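Local coordinates for cell division control protein 45 cdc45 putative (Entamoeba histolytica, PDB 6CC2), which probably serves in chromosomal DNA replication as the Cdc45 component of the Cdc45-MCM-GINS helicase, as its relatives do in other eukaryotes, at residues Ala360-Thr366 with Tyr393-Lys399; Leu295-Met299 with Lys324-Tyr328; Lys426-Val432 with Leu466-Val472. All coordinates share one frame; numbering follows the deposited sequence.

Interaction 1: residues Ala360-Thr366 with Tyr393-Lys399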
loop_
_atom_site.group_PDB
_atom_site.type_symbol
_atom_site.label_atom_id
_atom_site.label_comp_id
_atom_site.label_asym_id
_atom_site.label_seq_id
_atom_site.Cartn_x
_atom_site.Cartn_y
_atom_site.Cartn_z
ATOM N N ALA A 360 -7.309 -0.120 -7.148
ATOM C CA ALA A 360 -7.976 -1.362 -7.498
ATOM C C ALA A 360 -7.116 -2.554 -7.116
ATOM O O ALA A 360 -7.601 -3.515 -6.517
ATOM C CB ALA A 360 -8.274 -1.403 -8.998
ATOM N N ILE A 361 -5.826 -2.516 -7.485
ATOM C CA ILE A 361 -4.931 -3.631 -7.170
ATOM C C ILE A 361 -4.717 -3.728 -5.667
ATOM O O ILE A 361 -4.692 -4.834 -5.102
ATOM C CB ILE A 361 -3.601 -3.472 -7.932
ATOM C CG1 ILE A 361 -3.868 -3.451 -9.443
ATOM C CG2 ILE A 361 -2.617 -4.597 -7.566
ATOM C CD1 ILE A 361 -2.697 -2.951 -10.278
ATOM N N GLY A 362 -4.561 -2.579 -4.991
ATOM C CA GLY A 362 -4.403 -2.598 -3.549
ATOM C C GLY A 362 -5.584 -3.259 -2.861
ATOM O O GLY A 362 -5.417 -4.010 -1.895
ATOM N N SER A 363 -6.785 -3.024 -3.380
ATOM C CA SER A 363 -7.965 -3.675 -2.836
ATOM C C SER A 363 -7.970 -5.167 -3.129
ATOM O O SER A 363 -8.301 -5.976 -2.256
ATOM C CB SER A 363 -9.225 -3.006 -3.397
ATOM O OG SER A 363 -10.404 -3.633 -2.901
ATOM N N ILE A 364 -7.597 -5.558 -4.350
ATOM C CA ILE A 364 -7.579 -6.992 -4.677
ATOM C C ILE A 364 -6.653 -7.757 -3.729
ATOM O O ILE A 364 -6.968 -8.876 -3.297
ATOM C CB ILE A 364 -7.167 -7.200 -6.147
ATOM C CG1 ILE A 364 -8.246 -6.726 -7.095
ATOM C CG2 ILE A 364 -6.827 -8.678 -6.412
ATOM C CD1 ILE A 364 -9.583 -7.372 -6.907
ATOM N N ILE A 365 -5.491 -7.190 -3.390
ATOM C CA ILE A 365 -4.535 -7.906 -2.549
ATOM C C ILE A 365 -4.821 -7.735 -1.057
ATOM O O ILE A 365 -4.050 -8.218 -0.217
ATOM C CB ILE A 365 -3.079 -7.477 -2.850
ATOM C CG1 ILE A 365 -2.827 -6.034 -2.449
ATOM C CG2 ILE A 365 -2.763 -7.699 -4.326
ATOM C CD1 ILE A 365 -1.353 -5.668 -2.483
ATOM N N THR A 366 -5.901 -7.049 -0.697
ATOM C CA THR A 366 -6.323 -6.990 0.694
ATOM C C THR A 366 -7.151 -8.225 1.011
ATOM O O THR A 366 -8.164 -8.469 0.361
ATOM C CB THR A 366 -7.138 -5.721 0.932
ATOM O OG1 THR A 366 -6.331 -4.568 0.623
ATOM C CG2 THR A 366 -7.601 -5.644 2.398
ATOM N N TYR A 393 -10.534 -4.269 -14.338
ATOM C CA TYR A 393 -10.416 -3.326 -13.237
ATOM C C TYR A 393 -11.745 -3.083 -12.537
ATOM O O TYR A 393 -11.747 -2.642 -11.385
ATOM C CB TYR A 393 -9.846 -1.994 -13.732
ATOM C CG TYR A 393 -8.327 -2.032 -13.856
ATOM C CD1 TYR A 393 -7.525 -1.849 -12.743
ATOM C CD2 TYR A 393 -7.717 -2.266 -15.081
ATOM C CE1 TYR A 393 -6.156 -1.892 -12.832
ATOM C CE2 TYR A 393 -6.349 -2.331 -15.190
ATOM C CZ TYR A 393 -5.568 -2.139 -14.058
ATOM O OH TYR A 393 -4.205 -2.194 -14.163
ATOM N N ASP A 394 -12.864 -3.405 -13.183
ATOM C CA ASP A 394 -14.163 -3.158 -12.549
ATOM C C ASP A 394 -14.284 -3.895 -11.223
ATOM O O ASP A 394 -14.831 -3.346 -10.255
ATOM C CB ASP A 394 -15.297 -3.561 -13.487
ATOM C CG ASP A 394 -15.476 -2.582 -14.624
ATOM O OD1 ASP A 394 -14.976 -1.444 -14.504
ATOM O OD2 ASP A 394 -16.119 -2.951 -15.629
ATOM N N PHE A 395 -13.791 -5.135 -11.159
ATOM C CA PHE A 395 -13.869 -5.908 -9.922
ATOM C C PHE A 395 -13.062 -5.239 -8.811
ATOM O O PHE A 395 -13.508 -5.187 -7.657
ATOM C CB PHE A 395 -13.368 -7.332 -10.170
ATOM C CG PHE A 395 -13.500 -8.242 -8.980
ATOM C CD1 PHE A 395 -14.725 -8.797 -8.646
ATOM C CD2 PHE A 395 -12.401 -8.542 -8.199
ATOM C CE1 PHE A 395 -14.846 -9.633 -7.553
ATOM C CE2 PHE A 395 -12.517 -9.377 -7.102
ATOM C CZ PHE A 395 -13.739 -9.922 -6.781
ATOM N N GLY A 396 -11.875 -4.733 -9.139
ATOM C CA GLY A 396 -11.073 -4.022 -8.149
ATOM C C GLY A 396 -11.713 -2.723 -7.702
ATOM O O GLY A 396 -11.701 -2.405 -6.515
ATOM N N PHE A 397 -12.254 -1.946 -8.648
ATOM C CA PHE A 397 -12.971 -0.732 -8.282
ATOM C C PHE A 397 -14.117 -1.065 -7.328
ATOM O O PHE A 397 -14.313 -0.397 -6.306
ATOM C CB PHE A 397 -13.535 -0.026 -9.515
ATOM C CG PHE A 397 -12.500 0.447 -10.507
ATOM C CD1 PHE A 397 -11.200 0.729 -10.129
ATOM C CD2 PHE A 397 -12.851 0.611 -11.845
ATOM C CE1 PHE A 397 -10.268 1.147 -11.071
ATOM C CE2 PHE A 397 -11.931 1.038 -12.780
ATOM C CZ PHE A 397 -10.635 1.321 -12.391
ATOM N N ALA A 398 -14.875 -2.125 -7.641
ATOM C CA ALA A 398 -16.031 -2.464 -6.807
ATOM C C ALA A 398 -15.602 -2.878 -5.408
ATOM O O ALA A 398 -16.240 -2.485 -4.412
ATOM C CB ALA A 398 -16.845 -3.581 -7.459
ATOM N N LYS A 399 -14.539 -3.688 -5.309
ATOM C CA LYS A 399 -14.079 -4.123 -3.996
ATOM C C LYS A 399 -13.602 -2.931 -3.171
ATOM O O LYS A 399 -13.915 -2.823 -1.970
ATOM C CB LYS A 399 -12.957 -5.147 -4.130
ATOM C CG LYS A 399 -12.528 -5.767 -2.806
ATOM C CD LYS A 399 -11.427 -6.839 -3.015
ATOM C CE LYS A 399 -10.993 -7.445 -1.683
ATOM N NZ LYS A 399 -9.915 -8.472 -1.866
#

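Interaction 2: residues Leu295-Met299 with Lys324-Tyr328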
loop_
_atom_site.group_PDB
_atom_site.type_symbol
_atom_site.label_atom_id
_atom_site.label_comp_id
_atom_site.label_asym_id
_atom_site.label_seq_id
_atom_site.Cartn_x
_atom_site.Cartn_y
_atom_site.Cartn_z
ATOM N N LEU A 295 -22.543 21.323 1.934
ATOM C CA LEU A 295 -21.418 21.596 1.052
ATOM C C LEU A 295 -21.797 21.351 -0.407
ATOM O O LEU A 295 -21.469 22.156 -1.285
ATOM C CB LEU A 295 -20.232 20.725 1.453
ATOM C CG LEU A 295 -18.871 20.914 0.776
ATOM C CD1 LEU A 295 -18.837 20.329 -0.629
ATOM C CD2 LEU A 295 -18.488 22.389 0.759
ATOM N N ILE A 296 -22.472 20.233 -0.683
ATOM C CA ILE A 296 -22.846 19.924 -2.057
ATOM C C ILE A 296 -23.759 21.012 -2.606
ATOM O O ILE A 296 -23.616 21.450 -3.754
ATOM C CB ILE A 296 -23.509 18.546 -2.133
ATOM C CG1 ILE A 296 -22.572 17.434 -1.639
ATOM C CG2 ILE A 296 -23.953 18.255 -3.582
ATOM C CD1 ILE A 296 -21.267 17.342 -2.399
ATOM N N ALA A 297 -24.708 21.472 -1.788
ATOM C CA ALA A 297 -25.604 22.550 -2.198
ATOM C C ALA A 297 -24.844 23.852 -2.419
ATOM O O ALA A 297 -25.192 24.630 -3.318
ATOM C CB ALA A 297 -26.703 22.733 -1.158
ATOM N N ASP A 298 -23.811 24.105 -1.618
ATOM C CA ASP A 298 -22.994 25.294 -1.804
ATOM C C ASP A 298 -22.325 25.319 -3.172
ATOM O O ASP A 298 -22.030 26.400 -3.694
ATOM C CB ASP A 298 -21.919 25.367 -0.713
ATOM C CG ASP A 298 -21.223 26.718 -0.672
ATOM O OD1 ASP A 298 -21.745 27.631 0.003
ATOM O OD2 ASP A 298 -20.161 26.872 -1.314
HETATM N N MSE A 299 -22.053 24.153 -3.750
HETATM C CA MSE A 299 -21.438 24.086 -5.071
HETATM C C MSE A 299 -22.460 24.324 -6.180
HETATM O O MSE A 299 -22.098 24.476 -7.351
HETATM C CB MSE A 299 -20.757 22.731 -5.274
HETATM C CG MSE A 299 -19.619 22.501 -4.326
HETATM SE SE MSE A 299 -18.632 20.883 -4.794
HETATM C CE MSE A 299 -20.017 19.610 -4.557
ATOM N N LYS A 324 -15.395 25.130 -7.760
ATOM C CA LYS A 324 -15.650 25.242 -6.332
ATOM C C LYS A 324 -14.556 24.566 -5.518
ATOM O O LYS A 324 -14.107 25.120 -4.503
ATOM C CB LYS A 324 -17.019 24.640 -6.006
ATOM C CG LYS A 324 -18.203 25.528 -6.433
ATOM C CD LYS A 324 -18.206 26.817 -5.647
ATOM C CE LYS A 324 -19.607 27.431 -5.565
ATOM N NZ LYS A 324 -19.609 28.666 -4.758
HETATM N N MSE A 325 -14.095 23.389 -5.957
HETATM C CA MSE A 325 -13.081 22.639 -5.231
HETATM C C MSE A 325 -11.736 23.352 -5.262
HETATM O O MSE A 325 -10.969 23.294 -4.295
HETATM C CB MSE A 325 -12.946 21.234 -5.793
HETATM C CG MSE A 325 -14.028 20.275 -5.340
HETATM SE SE MSE A 325 -13.969 19.911 -3.406
HETATM C CE MSE A 325 -12.186 19.178 -3.289
ATOM N N GLU A 326 -11.439 24.022 -6.377
ATOM C CA GLU A 326 -10.248 24.855 -6.433
ATOM C C GLU A 326 -10.257 25.872 -5.302
ATOM O O GLU A 326 -9.267 26.010 -4.574
ATOM C CB GLU A 326 -10.152 25.545 -7.794
ATOM C CG GLU A 326 -9.741 24.614 -8.929
ATOM C CD GLU A 326 -9.627 25.325 -10.269
ATOM O OE1 GLU A 326 -9.774 26.566 -10.304
ATOM O OE2 GLU A 326 -9.392 24.642 -11.285
ATOM N N GLY A 327 -11.384 26.578 -5.126
ATOM C CA GLY A 327 -11.492 27.535 -4.035
ATOM C C GLY A 327 -11.441 26.870 -2.672
ATOM O O GLY A 327 -10.708 27.307 -1.782
ATOM N N TYR A 328 -12.219 25.801 -2.487
ATOM C CA TYR A 328 -12.196 25.098 -1.205
ATOM C C TYR A 328 -10.777 24.650 -0.859
ATOM O O TYR A 328 -10.371 24.682 0.305
ATOM C CB TYR A 328 -13.123 23.883 -1.236
ATOM C CG TYR A 328 -14.593 24.187 -1.425
ATOM C CD1 TYR A 328 -15.136 25.400 -1.036
ATOM C CD2 TYR A 328 -15.436 23.242 -1.984
ATOM C CE1 TYR A 328 -16.487 25.663 -1.206
ATOM C CE2 TYR A 328 -16.775 23.485 -2.153
ATOM C CZ TYR A 328 -17.298 24.699 -1.769
ATOM O OH TYR A 328 -18.639 24.926 -1.954
#

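Interaction 3: residues Lys426-Val432 with Leu466-Val472. With EDO (1,2-ethanediol), chain C.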
loop_
_atom_site.group_PDB
_atom_site.type_symbol
_atom_site.label_atom_id
_atom_site.label_comp_id
_atom_site.label_asym_id
_atom_site.label_seq_id
_atom_site.Cartn_x
_atom_site.Cartn_y
_atom_site.Cartn_z
ATOM N N LYS A 426 1.703 6.678 23.006
ATOM C CA LYS A 426 2.353 5.474 22.493
ATOM C C LYS A 426 1.476 4.733 21.506
ATOM O O LYS A 426 1.977 4.154 20.537
ATOM C CB LYS A 426 2.711 4.544 23.652
ATOM C CG LYS A 426 3.588 5.174 24.728
ATOM C CD LYS A 426 5.057 4.968 24.435
ATOM C CE LYS A 426 5.923 5.485 25.575
ATOM N NZ LYS A 426 7.350 5.113 25.382
ATOM N N TYR A 427 0.170 4.729 21.735
ATOM C CA TYR A 427 -0.774 4.057 20.874
ATOM C C TYR A 427 -2.154 4.578 21.216
ATOM O O TYR A 427 -2.392 5.086 22.310
ATOM C CB TYR A 427 -0.737 2.523 21.037
ATOM C CG TYR A 427 -0.931 2.061 22.459
ATOM C CD1 TYR A 427 0.146 1.936 23.328
ATOM C CD2 TYR A 427 -2.197 1.755 22.946
ATOM C CE1 TYR A 427 -0.027 1.541 24.639
ATOM C CE2 TYR A 427 -2.376 1.367 24.261
ATOM C CZ TYR A 427 -1.285 1.265 25.106
ATOM O OH TYR A 427 -1.441 0.859 26.416
ATOM N N ARG A 428 -3.050 4.445 20.262
ATOM C CA ARG A 428 -4.471 4.607 20.511
ATOM C C ARG A 428 -5.061 3.219 20.729
ATOM O O ARG A 428 -4.608 2.242 20.129
ATOM C CB ARG A 428 -5.199 5.296 19.373
ATOM C CG ARG A 428 -4.793 6.723 19.208
ATOM C CD ARG A 428 -5.707 7.440 18.221
ATOM N NE ARG A 428 -5.357 8.854 18.266
ATOM C CZ ARG A 428 -4.474 9.448 17.473
ATOM N NH1 ARG A 428 -3.899 8.782 16.484
ATOM N NH2 ARG A 428 -4.203 10.729 17.650
ATOM N N PHE A 429 -6.028 3.141 21.625
ATOM C CA PHE A 429 -6.678 1.876 21.962
ATOM C C PHE A 429 -8.175 2.104 21.852
ATOM O O PHE A 429 -8.696 3.088 22.392
ATOM C CB PHE A 429 -6.338 1.407 23.388
ATOM C CG PHE A 429 -6.843 0.035 23.689
ATOM C CD1 PHE A 429 -8.183 -0.172 24.005
ATOM C CD2 PHE A 429 -5.998 -1.043 23.653
ATOM C CE1 PHE A 429 -8.648 -1.470 24.269
ATOM C CE2 PHE A 429 -6.459 -2.331 23.896
ATOM C CZ PHE A 429 -7.792 -2.531 24.189
ATOM N N CYS A 430 -8.856 1.190 21.161
ATOM C CA CYS A 430 -10.298 1.267 21.023
ATOM C C CYS A 430 -10.873 -0.131 21.194
ATOM O O CYS A 430 -10.335 -1.086 20.646
ATOM C CB CYS A 430 -10.699 1.805 19.670
ATOM S SG CYS A 430 -12.443 2.235 19.631
ATOM N N SER A 431 -11.958 -0.244 21.943
ATOM C CA SER A 431 -12.625 -1.526 22.123
ATOM C C SER A 431 -14.083 -1.397 21.713
ATOM O O SER A 431 -14.721 -0.379 21.973
ATOM C CB SER A 431 -12.512 -2.048 23.571
ATOM O OG SER A 431 -13.184 -1.257 24.490
ATOM N N VAL A 432 -14.577 -2.426 21.045
ATOM C CA VAL A 432 -15.911 -2.468 20.471
ATOM C C VAL A 432 -16.589 -3.697 21.028
ATOM O O VAL A 432 -16.097 -4.820 20.830
ATOM C CB VAL A 432 -15.861 -2.538 18.929
ATOM C CG1 VAL A 432 -17.268 -2.602 18.366
ATOM C CG2 VAL A 432 -15.102 -1.354 18.370
ATOM N N LEU A 466 -0.274 7.922 15.467
ATOM C CA LEU A 466 0.058 6.883 16.422
ATOM C C LEU A 466 -0.309 5.532 15.841
ATOM O O LEU A 466 -1.221 5.432 15.012
ATOM C CB LEU A 466 -0.702 7.077 17.746
ATOM C CG LEU A 466 -0.268 8.278 18.559
ATOM C CD1 LEU A 466 -1.270 8.497 19.661
ATOM C CD2 LEU A 466 1.153 8.059 19.135
ATOM N N PRO A 467 0.360 4.471 16.285
ATOM C CA PRO A 467 -0.145 3.125 16.017
ATOM C C PRO A 467 -1.453 2.923 16.760
ATOM O O PRO A 467 -1.803 3.681 17.673
ATOM C CB PRO A 467 0.981 2.214 16.521
ATOM C CG PRO A 467 1.684 3.002 17.551
ATOM C CD PRO A 467 1.537 4.465 17.168
ATOM N N PHE A 468 -2.223 1.943 16.300
ATOM C CA PHE A 468 -3.599 1.759 16.742
ATOM C C PHE A 468 -3.824 0.315 17.177
ATOM O O PHE A 468 -3.463 -0.619 16.450
ATOM C CB PHE A 468 -4.582 2.125 15.617
ATOM C CG PHE A 468 -5.965 2.408 16.096
ATOM C CD1 PHE A 468 -6.864 1.377 16.336
ATOM C CD2 PHE A 468 -6.394 3.711 16.276
ATOM C CE1 PHE A 468 -8.135 1.652 16.785
ATOM C CE2 PHE A 468 -7.669 4.000 16.705
ATOM C CZ PHE A 468 -8.544 2.966 16.988
ATOM N N ILE A 469 -4.425 0.137 18.352
ATOM C CA ILE A 469 -4.766 -1.181 18.887
ATOM C C ILE A 469 -6.279 -1.241 19.018
ATOM O O ILE A 469 -6.894 -0.393 19.685
ATOM C CB ILE A 469 -4.077 -1.464 20.231
ATOM C CG1 ILE A 469 -2.569 -1.527 20.026
ATOM C CG2 ILE A 469 -4.601 -2.799 20.805
ATOM C CD1 ILE A 469 -1.774 -1.581 21.275
ATOM N N LEU A 470 -6.883 -2.219 18.343
ATOM C CA LEU A 470 -8.329 -2.357 18.252
ATOM C C LEU A 470 -8.726 -3.696 18.848
ATOM O O LEU A 470 -8.150 -4.726 18.484
ATOM C CB LEU A 470 -8.770 -2.288 16.782
ATOM C CG LEU A 470 -10.250 -2.595 16.534
ATOM C CD1 LEU A 470 -11.125 -1.539 17.071
ATOM C CD2 LEU A 470 -10.460 -2.772 15.016
ATOM N N ALA A 471 -9.674 -3.664 19.776
ATOM C CA ALA A 471 -10.249 -4.871 20.377
ATOM C C ALA A 471 -11.707 -5.000 19.968
ATOM O O ALA A 471 -12.504 -4.086 20.218
ATOM C CB ALA A 471 -10.144 -4.813 21.896
ATOM N N VAL A 472 -12.065 -6.136 19.370
ATOM C CA VAL A 472 -13.423 -6.380 18.907
ATOM C C VAL A 472 -13.977 -7.612 19.589
ATOM O O VAL A 472 -13.344 -8.679 19.558
ATOM C CB VAL A 472 -13.488 -6.540 17.371
ATOM C CG1 VAL A 472 -14.969 -6.640 16.914
ATOM C CG2 VAL A 472 -12.761 -5.385 16.674
HETATM C C1 EDO C . -8.412 8.197 20.531
HETATM O O1 EDO C . -9.111 8.511 19.305
HETATM C C2 EDO C . -7.798 9.460 21.139
HETATM O O2 EDO C . -6.883 10.072 20.226
HETATM O O HOH W 1 -3.865 6.078 15.487
#

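Interaction 1: residues Ala360-Thr366 with Tyr393-Lys399
A360 and G396 meet where helix 354-364 crosses the first turns of helix 393-417, and the two backbones come so close there that their CA atoms lie 4.1 Å apart. The local axes approach to 7.8 Å at an angle of 72°, a distance that depends on the small residues at the crossing. The methyl of A360 touches two rings of the other helix: the edge of Y393 near its plane, CB to CD1 3.8 Å, and F397. With G396, these residues form the buried, tightly packed part of the contact.

The looser side holds F395, which is exposed, and K399 and T366, which are partly so. I364 links the two: its CD1 end passes G396 and reaches the edge of F395, CD1 to CD2 3.3 Å, the side chains set roughly at right angles. K399 has a fully extended chain that runs past S363, with CG 3.0 Å from S363 OG, and brings its ammonium group to carbonyls at the C-terminal end of helix 354-364 and in the turn just after it. NZ donates to T366 O at 2.8 Å in the carbonyl plane, and makes weak bonds to the carbonyl oxygens of S363 and I364. A positive charge here would be expected to offset the negative end of the helix dipole. T366 OG1 bonds back to G362 O at 2.7 Å, steadying the turn.

A close helix crossing at alanine and glycine, flanked by a lysine that gathers the carbonyls where helix 354-364 ends, thus joins two helices of this largely helical region of Cdc45.

Interaction 2: residues Leu295-Met299 with Lys324-Tyr328
Y328 reaches from helix 315-331 to the C-terminal end of helix 288-298 and meets L295, D298 and M299: D298 takes the hydroxyl, while L295 and M299 both meet the ring at CE2. The hydroxyl donates a short hydrogen bond to D298, OH to OD2 2.6 Å. The carboxylate is brought round to it by a first torsion that sets CG opposite the backbone N (chi1 -168°). OD2 lies near the plane of the ring and is approached on its anti side, with the hydroxyl slightly out of the carboxylate plane; carboxylate and ring are turned 42° against each other.

K324, one turn earlier on the same helix as Y328, approaches the same carboxylate. Its chain bends at the second torsion (chi2 -65°), folding back over M299 before it straightens towards D298. CB of K324 lies 3.8 Å from CG of M299, and CE reaches 3.2 Å from the carbonyl oxygen of D298. The ammonium ends in a long salt bridge, NZ to OD2 3.9 Å, so one carboxylate oxygen faces both a phenol and a lysine. Such neighbours would probably favour its charged form.

The apolar side of the contact lies beneath this polar group. L295 and the tyrosine run antiparallel alongside each other, with CD2 of L295 3.6 Å from CE2 of Y328. M299, modelled as selenomethionine, comes to the ring from its edge: CG is 3.7 Å from CE2 of Y328, while SE stands 5.5 Å from the ring centroid. A bend at the third torsion then leads its tip away from K324-Y328.

D298 is exposed whereas M299 is buried, so the contact grades from solvent inwards. A tyrosine-aspartate hydrogen bond, with a Met-aromatic contact at the ring edge and the L295 and K324 packing, joins the end of helix 288-298 to helix 315-331.

Interaction 3: residues Lys426-Val432 with Leu466-Val472
R428 pairs with F468 to start a parallel register that runs in step to V432 and V472. Five backbone hydrogen bonds hold the strands, zigzagging from R428 N to P467 O at 3.0 Å through to V432 N and A471 O at 2.8 Å. CA-H groups add to them; F429 CA, for instance, lies 3.2 Å from I469 O.

Apolar contacts line both faces. On one, I469 splits its branches: CD1 sits over a face of the Y427 ring in a CH-pi contact, 4.2 Å from the centroid, and CG2 lies 3.6 Å from CD2 of F429. On the other, the F468 ring spans R428 and C430, CZ to CB of C430 3.6 Å, and CD1 of L466 covers one face of the R428 guanidinium.

Polar side-chain contacts gather at R428. NE donates to O2 of an ethanediol probably carried over from the crystallisation liquor, NH1 is linked by a water to L466 O, and NH2 bonds K464 O.

The pair belongs to a beta-alpha-beta crossover. Strand 419-423, linked to C430 by the C420 disulfide, flanks strand 427-432, and strand 479-485 flanks 468-474. Helix 444-462 packs on the R428-F468 face, helices 494-508 and 529-537 on the Y427-I469 face.

Followed from the N terminus, the chain closes interaction 2 first, then interaction 1, then interaction 3; they lie in series, neither nested nor crossing. Interaction 2 joins helices 288-298 and 315-331 at the surface, with its centre about 30 Å from the centre of the chain, around a loop holding helix 303-306. Interaction 1 spans a loop with helix 374-385, and its helix 354-364 also touches helix 33-48 near the N terminus. From interaction 1, helix 393-417 leads to strand 419-423, the neighbour of strand 427-432, into the mixed sheet where interaction 3 closes over helices 435-441 and 444-462. The contacts do not touch; interactions 1 and 3 have nearest atoms about 13 Å apart.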